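Local structure of acetylornithine aminotransferase (Aquifex aeolicus, 2EH6) at the interface of chains A and B. The protein catalyses the transfer of an amino group between N(2)-acetyl-L-ornithine and 2-oxoglutarate, a pyridoxal-phosphate-dependent step of arginine biosynthesis. Coordinates in Å, arbitrary orientation; residue numbers count along the deposited sequence, not the author numbering. Chains: chain A/B, Acetylornithine aminotransferase.

Contact 1: the interface of chains A and B. Residues chain A 1-3; chain B 69, 73, 76, 88.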
# COMPACT_ATOMS: atom_id res chain seq x y z
N THR A 1 -15.63 3.72 -19.70
CA THR A 1 -14.45 3.38 -18.93
C THR A 1 -14.73 2.27 -17.90
O THR A 1 -15.85 2.05 -17.47
CB THR A 1 -13.98 4.64 -18.21
OG1 THR A 1 -12.83 4.32 -17.41
CG2 THR A 1 -15.09 5.17 -17.29
N TYR A 2 -13.66 1.54 -17.55
CA TYR A 2 -13.75 0.47 -16.56
C TYR A 2 -13.21 0.91 -15.20
O TYR A 2 -13.13 0.14 -14.25
CB TYR A 2 -12.95 -0.73 -17.08
CG TYR A 2 -13.73 -1.44 -18.13
CD1 TYR A 2 -14.94 -2.05 -17.81
CD2 TYR A 2 -13.24 -1.52 -19.43
CE1 TYR A 2 -15.66 -2.72 -18.78
CE2 TYR A 2 -13.96 -2.20 -20.41
CZ TYR A 2 -15.16 -2.80 -20.08
OH TYR A 2 -15.89 -3.48 -21.05
N LEU A 3 -12.76 2.19 -15.14
CA LEU A 3 -12.18 2.70 -13.90
C LEU A 3 -13.14 3.64 -13.17
O LEU A 3 -13.97 4.32 -13.78
CB LEU A 3 -10.91 3.49 -14.25
CG LEU A 3 -9.88 2.66 -15.01
CD1 LEU A 3 -8.66 3.49 -15.39
CD2 LEU A 3 -9.35 1.48 -14.19
N ASN B 69 -4.09 6.57 -17.38
CA ASN B 69 -3.30 5.35 -17.24
C ASN B 69 -4.03 4.26 -18.02
O ASN B 69 -4.83 3.51 -17.46
CB ASN B 69 -3.19 4.94 -15.76
CG ASN B 69 -2.11 5.70 -15.00
OD1 ASN B 69 -1.18 5.10 -14.46
ND2 ASN B 69 -2.22 7.03 -14.96
N GLU B 73 -6.99 0.63 -17.54
CA GLU B 73 -8.21 0.30 -18.26
C GLU B 73 -8.16 -1.13 -18.76
O GLU B 73 -9.15 -1.87 -18.66
CB GLU B 73 -8.39 1.24 -19.46
CG GLU B 73 -8.72 2.67 -19.10
CD GLU B 73 -10.16 2.85 -18.66
OE1 GLU B 73 -10.94 1.88 -18.74
OE2 GLU B 73 -10.51 3.97 -18.24
N ALA B 76 -8.42 -3.54 -15.81
CA ALA B 76 -9.76 -3.40 -15.26
C ALA B 76 -10.80 -4.14 -16.10
O ALA B 76 -11.71 -4.78 -15.56
CB ALA B 76 -10.12 -1.93 -15.17
N LYS B 88 -16.84 -1.24 -12.09
CA LYS B 88 -15.67 -0.40 -12.29
C LYS B 88 -14.60 -0.75 -11.27
O LYS B 88 -14.89 -1.31 -10.21
CB LYS B 88 -16.04 1.08 -12.19
CG LYS B 88 -16.95 1.56 -13.31
CD LYS B 88 -16.91 3.07 -13.45
CE LYS B 88 -17.93 3.58 -14.47
NZ LYS B 88 -17.76 2.98 -15.82
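A:Thr1 and A:Tyr2 bind the carboxylate of B:Glu73 at the start of chain A. The site is part of the homodimer interface of this class-III aminotransferase, where an N-terminal segment lies against helix 70-80 and strand 87-92 of the partner. Hydrogen bonds cross from both flanks of the segment. The hydroxyl OG1 of A:Thr1 donates to OE2 of B:Glu73 at 2.5 Å. The backbone N of A:Tyr2 donates to OE1 of B:Glu73 at 3.0 Å, almost straight (173° at H). Both carboxylate oxygens use their syn lone pairs, so the group faces the segment with its open fork. A bend at chi2 (-76°) turns the carboxylate toward the segment. On the other flank, B:Lys88 NZ donates to the carbonyl O of A:Thr1 at 2.7 Å, tilted from the carbonyl plane. Within chain A, the N of A:Leu3 donates to A:Thr1 OG1 at 3.1 Å. OG1 is thus both donor and acceptor, which fixes the turn of the threonine. An alanine in place of B:Glu73 would probably leave A:Thr1 OG1 and A:Tyr2 N without the carboxylate that accepts from both, and hold the segment less firmly. The apolar contacts centre on B:Ala76. Its CB meets A:Tyr2 CB and A:Leu3 CD2, each at 3.6 Å. A:Leu3 CD1 lies 3.7 Å from CD of B:Glu73, and so packs beside the same carboxylate.

Contact 2: the interface of chains A and B. Residues chain A 132-133, 150-151; chain B 132-133, 149, 151.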
# COMPACT_ATOMS: atom_id res chain seq x y z
N TYR A 132 -8.02 5.32 6.35
CA TYR A 132 -8.58 5.93 7.56
C TYR A 132 -7.66 6.58 8.59
O TYR A 132 -7.94 7.69 9.04
CB TYR A 132 -9.54 4.96 8.24
CG TYR A 132 -10.94 5.08 7.69
CD1 TYR A 132 -11.79 6.09 8.13
CD2 TYR A 132 -11.40 4.22 6.69
CE1 TYR A 132 -13.07 6.25 7.58
CE2 TYR A 132 -12.68 4.36 6.14
CZ TYR A 132 -13.50 5.38 6.59
OH TYR A 132 -14.75 5.53 6.04
N GLY A 133 -6.59 5.90 8.98
CA GLY A 133 -5.68 6.49 9.95
C GLY A 133 -5.06 7.76 9.42
O GLY A 133 -5.07 8.81 10.07
N LEU A 150 -14.27 9.23 11.45
CA LEU A 150 -12.86 8.90 11.25
C LEU A 150 -12.33 8.30 12.54
O LEU A 150 -13.10 8.03 13.46
CB LEU A 150 -12.08 10.18 10.92
CG LEU A 150 -12.65 11.02 9.78
CD1 LEU A 150 -11.83 12.29 9.62
CD2 LEU A 150 -12.65 10.21 8.49
N VAL A 151 -11.02 8.08 12.60
CA VAL A 151 -10.42 7.55 13.81
C VAL A 151 -10.50 8.69 14.82
O VAL A 151 -10.14 9.83 14.50
CB VAL A 151 -8.94 7.16 13.61
CG1 VAL A 151 -8.36 6.65 14.92
CG2 VAL A 151 -8.83 6.08 12.54
N TYR B 132 -5.81 1.36 9.88
CA TYR B 132 -6.99 1.61 10.71
C TYR B 132 -8.37 1.18 10.24
O TYR B 132 -9.12 0.58 11.01
CB TYR B 132 -7.02 3.08 11.16
CG TYR B 132 -6.27 3.24 12.47
CD1 TYR B 132 -6.87 2.90 13.68
CD2 TYR B 132 -4.93 3.63 12.49
CE1 TYR B 132 -6.16 2.94 14.88
CE2 TYR B 132 -4.20 3.67 13.69
CZ TYR B 132 -4.83 3.32 14.88
OH TYR B 132 -4.12 3.33 16.06
N GLY B 133 -8.73 1.46 8.99
CA GLY B 133 -10.04 1.04 8.51
C GLY B 133 -10.14 -0.47 8.45
O GLY B 133 -11.09 -1.07 8.96
N PRO B 149 -8.28 4.15 20.14
CA PRO B 149 -9.56 3.79 19.52
C PRO B 149 -9.49 3.55 18.01
O PRO B 149 -8.76 4.23 17.30
CB PRO B 149 -10.44 4.98 19.86
CG PRO B 149 -9.48 6.11 19.79
CD PRO B 149 -8.26 5.58 20.50
N VAL B 151 -11.71 2.82 14.19
CA VAL B 151 -12.76 3.55 13.49
C VAL B 151 -14.09 3.04 14.06
O VAL B 151 -14.33 1.83 14.10
CB VAL B 151 -12.76 3.29 11.98
CG1 VAL B 151 -13.81 4.16 11.31
CG2 VAL B 151 -11.38 3.58 11.39
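The A:Tyr132 and B:Tyr132 rings each turn one face to the other chain. On that face of B:Tyr132, the methyl CG2 of A:Val151 sits toward the CB end of the ring, 3.8 Å from CG. A:Gly133 CA approaches on the same side but beyond the rim, 3.9 Å from B:Tyr132 CD2. The two-fold repeats this at A:Tyr132, with B:Val151 CG2 and B:Gly133 CA in the matching places. A:Leu150 CD2, from the ring's own chain, lies off the ring edge, a little to the opposite side of the plane, 4.1 Å from A:Tyr132 CE1. Between the rings the two valines meet through CG2, 3.7 Å apart, and their side chains cross at about a right angle. In A:Val151, CG1 is anti to the backbone N (chi1 178°). This leaves CG2 to face its twin and turns CG1 toward the carbonyl O of B:Pro149, at 3.4 Å. The backbone itself comes close: A:Gly133 N lies 3.6 Å from B:Tyr132 CB. The contacts between carbons here are van der Waals ones. The patch joins the first turns of helix 132-137 from both subunits to the loops at residues 149-151, around the two-fold of the homodimer. In each class-III aminotransferase subunit this helix closely follows residues 127-129, which line the pyridoxal-phosphate pocket.

Contact 3: the interface of chains A and B. Residues chain A 103-104, 107, 118; chain B 132, 147-149.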
# COMPACT_ATOMS: atom_id res chain seq x y z
N ILE A 103 1.29 6.12 13.25
CA ILE A 103 0.20 6.39 14.18
C ILE A 103 0.01 5.21 15.13
O ILE A 103 -0.17 5.39 16.34
CB ILE A 103 -1.12 6.65 13.43
CG1 ILE A 103 -1.02 7.97 12.66
CG2 ILE A 103 -2.30 6.67 14.40
CD1 ILE A 103 -2.18 8.21 11.71
N LYS A 104 0.06 4.01 14.58
CA LYS A 104 -0.09 2.81 15.38
C LYS A 104 1.06 2.65 16.37
O LYS A 104 0.84 2.36 17.55
CB LYS A 104 -0.18 1.57 14.49
CG LYS A 104 -1.42 1.55 13.61
CD LYS A 104 -1.53 0.26 12.79
CE LYS A 104 -1.77 -0.95 13.67
NZ LYS A 104 -1.90 -2.21 12.88
N ARG A 107 0.79 5.16 19.32
CA ARG A 107 -0.23 4.79 20.29
C ARG A 107 0.21 3.61 21.14
O ARG A 107 0.09 3.65 22.37
CB ARG A 107 -1.56 4.47 19.61
CG ARG A 107 -2.38 5.70 19.28
CD ARG A 107 -3.78 5.37 18.81
NE ARG A 107 -4.57 6.59 18.66
CZ ARG A 107 -5.80 6.64 18.15
NH1 ARG A 107 -6.39 5.53 17.74
NH2 ARG A 107 -6.43 7.80 18.05
N TRP A 118 -3.40 8.93 23.40
CA TRP A 118 -3.85 8.36 22.14
C TRP A 118 -4.28 9.40 21.11
O TRP A 118 -4.66 9.05 20.00
CB TRP A 118 -5.00 7.38 22.38
CG TRP A 118 -6.11 8.02 23.16
CD1 TRP A 118 -6.17 8.18 24.51
CD2 TRP A 118 -7.26 8.68 22.62
NE1 TRP A 118 -7.29 8.91 24.85
CE2 TRP A 118 -7.98 9.23 23.71
CE3 TRP A 118 -7.76 8.88 21.32
CZ2 TRP A 118 -9.16 9.95 23.54
CZ3 TRP A 118 -8.94 9.60 21.16
CH2 TRP A 118 -9.63 10.12 22.26
N TYR B 132 -5.81 1.36 9.88
CA TYR B 132 -6.99 1.61 10.71
C TYR B 132 -8.37 1.18 10.24
O TYR B 132 -9.12 0.58 11.01
CB TYR B 132 -7.02 3.08 11.16
CG TYR B 132 -6.27 3.24 12.47
CD1 TYR B 132 -6.87 2.90 13.68
CD2 TYR B 132 -4.93 3.63 12.49
CE1 TYR B 132 -6.16 2.94 14.88
CE2 TYR B 132 -4.20 3.67 13.69
CZ TYR B 132 -4.83 3.32 14.88
OH TYR B 132 -4.12 3.33 16.06
N PHE B 147 -3.72 -0.13 19.88
CA PHE B 147 -3.96 0.87 18.84
C PHE B 147 -5.27 1.63 18.95
O PHE B 147 -5.52 2.57 18.18
CB PHE B 147 -3.87 0.17 17.48
CG PHE B 147 -2.65 -0.67 17.33
CD1 PHE B 147 -1.39 -0.10 17.36
CD2 PHE B 147 -2.76 -2.05 17.19
CE1 PHE B 147 -0.24 -0.89 17.26
CE2 PHE B 147 -1.62 -2.85 17.09
CZ PHE B 147 -0.36 -2.26 17.13
N GLU B 148 -6.12 1.22 19.89
CA GLU B 148 -7.41 1.86 20.10
C GLU B 148 -7.26 3.33 20.44
O GLU B 148 -6.23 3.75 20.96
CB GLU B 148 -8.17 1.15 21.23
CG GLU B 148 -8.36 -0.35 21.00
CD GLU B 148 -7.31 -1.20 21.70
OE1 GLU B 148 -6.24 -0.67 22.07
OE2 GLU B 148 -7.56 -2.41 21.87
N PRO B 149 -8.28 4.15 20.14
CA PRO B 149 -9.56 3.79 19.52
C PRO B 149 -9.49 3.55 18.01
O PRO B 149 -8.76 4.23 17.30
CB PRO B 149 -10.44 4.98 19.86
CG PRO B 149 -9.48 6.11 19.79
CD PRO B 149 -8.26 5.58 20.50
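A:Arg107 reaches from helix 95-112 to the backbone of the loop around B:Phe147 and B:Pro149. This is part of the homodimer interface of the class-III aminotransferase. NH1 of A:Arg107 donates to O of B:Pro149 at 2.7 Å and to O of B:Phe147 at 3.1 Å. Both acceptors lie in the guanidinium plane; the bond to B:Phe147 is the straighter (162° at H). NE and NH2 together hold the carbonyl O of A:Trp118 in the same chain, which fixes how the guanidinium is turned. The arm of A:Arg107 is extended from CG to NE, which carries the guanidinium to the loop. B:Tyr132 OH donates to B:Phe147 O at 2.7 Å, on a lone pair in the carbonyl plane. That oxygen thus accepts from both chains. A leucine in place of A:Arg107 would probably leave O of B:Pro149 and O of A:Trp118 without these donors and the loop less firmly held. B:Pro149, after a cis peptide, lays CD over one guanidinium face, toward its rim, and 3.4 Å from A:Trp118 CE3. A:Lys104 bends at chi3 (66°), and CE sits over the centre of the B:Phe147 ring, 3.6 Å from its centroid. A:Lys104 CG touches B:Tyr132 CE2 at 3.5 Å, and A:Ile103 CG2 meets the same ring carbon.

Contact 4: the interface of chains A and B. Residues chain A 66-68; chain B 9-10, 12-14.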
# COMPACT_ATOMS: atom_id res chain seq x y z
N LEU A 66 7.32 -13.96 6.19
CA LEU A 66 7.36 -15.23 6.93
C LEU A 66 8.81 -15.67 7.14
O LEU A 66 9.15 -16.40 8.06
CB LEU A 66 6.62 -16.31 6.13
CG LEU A 66 5.12 -16.08 6.02
CD1 LEU A 66 4.44 -17.14 5.13
CD2 LEU A 66 4.41 -16.14 7.37
N TYR A 67 9.66 -15.24 6.18
CA TYR A 67 11.07 -15.61 6.20
C TYR A 67 11.96 -14.38 6.39
O TYR A 67 11.51 -13.25 6.42
CB TYR A 67 11.41 -16.33 4.89
CG TYR A 67 10.30 -17.24 4.47
CD1 TYR A 67 10.14 -18.48 5.07
CD2 TYR A 67 9.42 -16.85 3.45
CE1 TYR A 67 9.12 -19.33 4.67
CE2 TYR A 67 8.40 -17.71 3.05
CZ TYR A 67 8.26 -18.94 3.65
OH TYR A 67 7.26 -19.80 3.24
N GLU A 68 13.27 -14.64 6.46
CA GLU A 68 14.26 -13.58 6.56
C GLU A 68 14.36 -12.86 5.22
O GLU A 68 14.43 -13.50 4.17
CB GLU A 68 15.63 -14.15 6.90
CG GLU A 68 15.81 -14.58 8.34
CD GLU A 68 17.18 -15.19 8.57
OE1 GLU A 68 18.18 -14.60 8.11
OE2 GLU A 68 17.25 -16.26 9.22
N ARG B 9 9.84 -14.21 11.96
CA ARG B 9 10.45 -14.83 10.79
C ARG B 9 11.08 -16.22 10.98
O ARG B 9 11.74 -16.48 11.98
CB ARG B 9 11.53 -13.90 10.23
CG ARG B 9 11.08 -12.47 9.99
CD ARG B 9 12.25 -11.68 9.43
NE ARG B 9 11.98 -10.25 9.29
CZ ARG B 9 11.35 -9.70 8.26
NH1 ARG B 9 10.89 -10.44 7.26
NH2 ARG B 9 11.18 -8.38 8.23
N LEU B 10 10.87 -17.10 10.00
CA LEU B 10 11.47 -18.43 10.04
C LEU B 10 12.96 -18.25 9.76
O LEU B 10 13.35 -17.39 8.96
CB LEU B 10 10.85 -19.34 8.99
CG LEU B 10 9.47 -19.91 9.30
CD1 LEU B 10 8.97 -20.74 8.13
CD2 LEU B 10 9.55 -20.76 10.57
N VAL B 12 15.31 -18.83 7.81
CA VAL B 12 15.74 -19.19 6.47
C VAL B 12 15.67 -17.98 5.55
O VAL B 12 14.78 -17.13 5.68
CB VAL B 12 14.85 -20.32 5.88
CG1 VAL B 12 13.43 -19.82 5.68
CG2 VAL B 12 15.45 -20.83 4.58
N LYS B 13 16.63 -17.88 4.64
CA LYS B 13 16.66 -16.77 3.70
C LYS B 13 16.90 -17.28 2.28
O LYS B 13 17.87 -17.98 2.01
CB LYS B 13 17.72 -15.74 4.10
CG LYS B 13 19.15 -16.23 4.07
CD LYS B 13 20.06 -15.19 4.71
CE LYS B 13 21.53 -15.46 4.40
NZ LYS B 13 21.85 -15.17 2.97
N PHE B 14 15.98 -16.94 1.39
CA PHE B 14 16.04 -17.35 -0.00
C PHE B 14 16.72 -16.27 -0.83
O PHE B 14 16.65 -15.09 -0.49
CB PHE B 14 14.63 -17.60 -0.53
CG PHE B 14 13.83 -18.53 0.33
CD1 PHE B 14 14.18 -19.87 0.44
CD2 PHE B 14 12.73 -18.07 1.04
CE1 PHE B 14 13.46 -20.74 1.26
CE2 PHE B 14 11.99 -18.93 1.86
CZ PHE B 14 12.36 -20.27 1.97
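A:Leu66 and B:Leu10 are joined backbone to backbone, in a short parallel beta bridge between A:Tyr67 and B:Leu10. The site belongs to the homodimer interface of the class-III aminotransferase, where an N-terminal segment runs beside a loop of its partner. B:Leu10 N donates to A:Leu66 O at 2.7 Å. Further along, A:Glu68 N donates to B:Val12 O at 3.0 Å. B:Arg9 adds a side-chain bond: NH1 donates to A:Tyr67 O at 3.0 Å, nearly in line with the carbonyl, with that oxygen in the guanidinium plane. The arginine arm is extended from CG to NE, and its CD passes alongside the same carbonyl.

The A:Tyr67 ring lies between two residues. B:Phe14 meets it edge to face, planes 76° apart, with B:Phe14 CE2 over the ring centre and 3.5 Å from A:Tyr67 CG. A:Leu66 CB covers the opposite face, so the ring is backed by its own chain. B:Val12 and B:Leu10 run beside the tyrosine, pointing the same way. B:Val12 CG1 touches CD1 of A:Tyr67 at 3.6 Å, and B:Leu10 CD1 touches CE1 at 3.7 Å.

Farther out, A:Glu68 CB packs on B:Lys13 CB at 3.8 Å. Their charged ends stay apart, so any attraction is probably weak and long-range.

All four contacts belong to one two-fold homodimer interface, and each has a twin with the chains exchanged. Contact 2 and contact 3 are neighbours, about 8 Å between the centres of their C-alpha atoms, and share B:Tyr132 and B:Pro149. They form one continuous central region. Contact 1 lies about 28 Å from contact 2, and contact 4 about 31 Å from it, by the same measure; contacts 1 and 4 are about 37 Å apart. Both use an N-terminal segment of one chain: contact 4 sets it against residues 66-68 of the other, and contact 1 against helix 70-80 and strand 87-92. Each subunit thus reaches its partner off-centre.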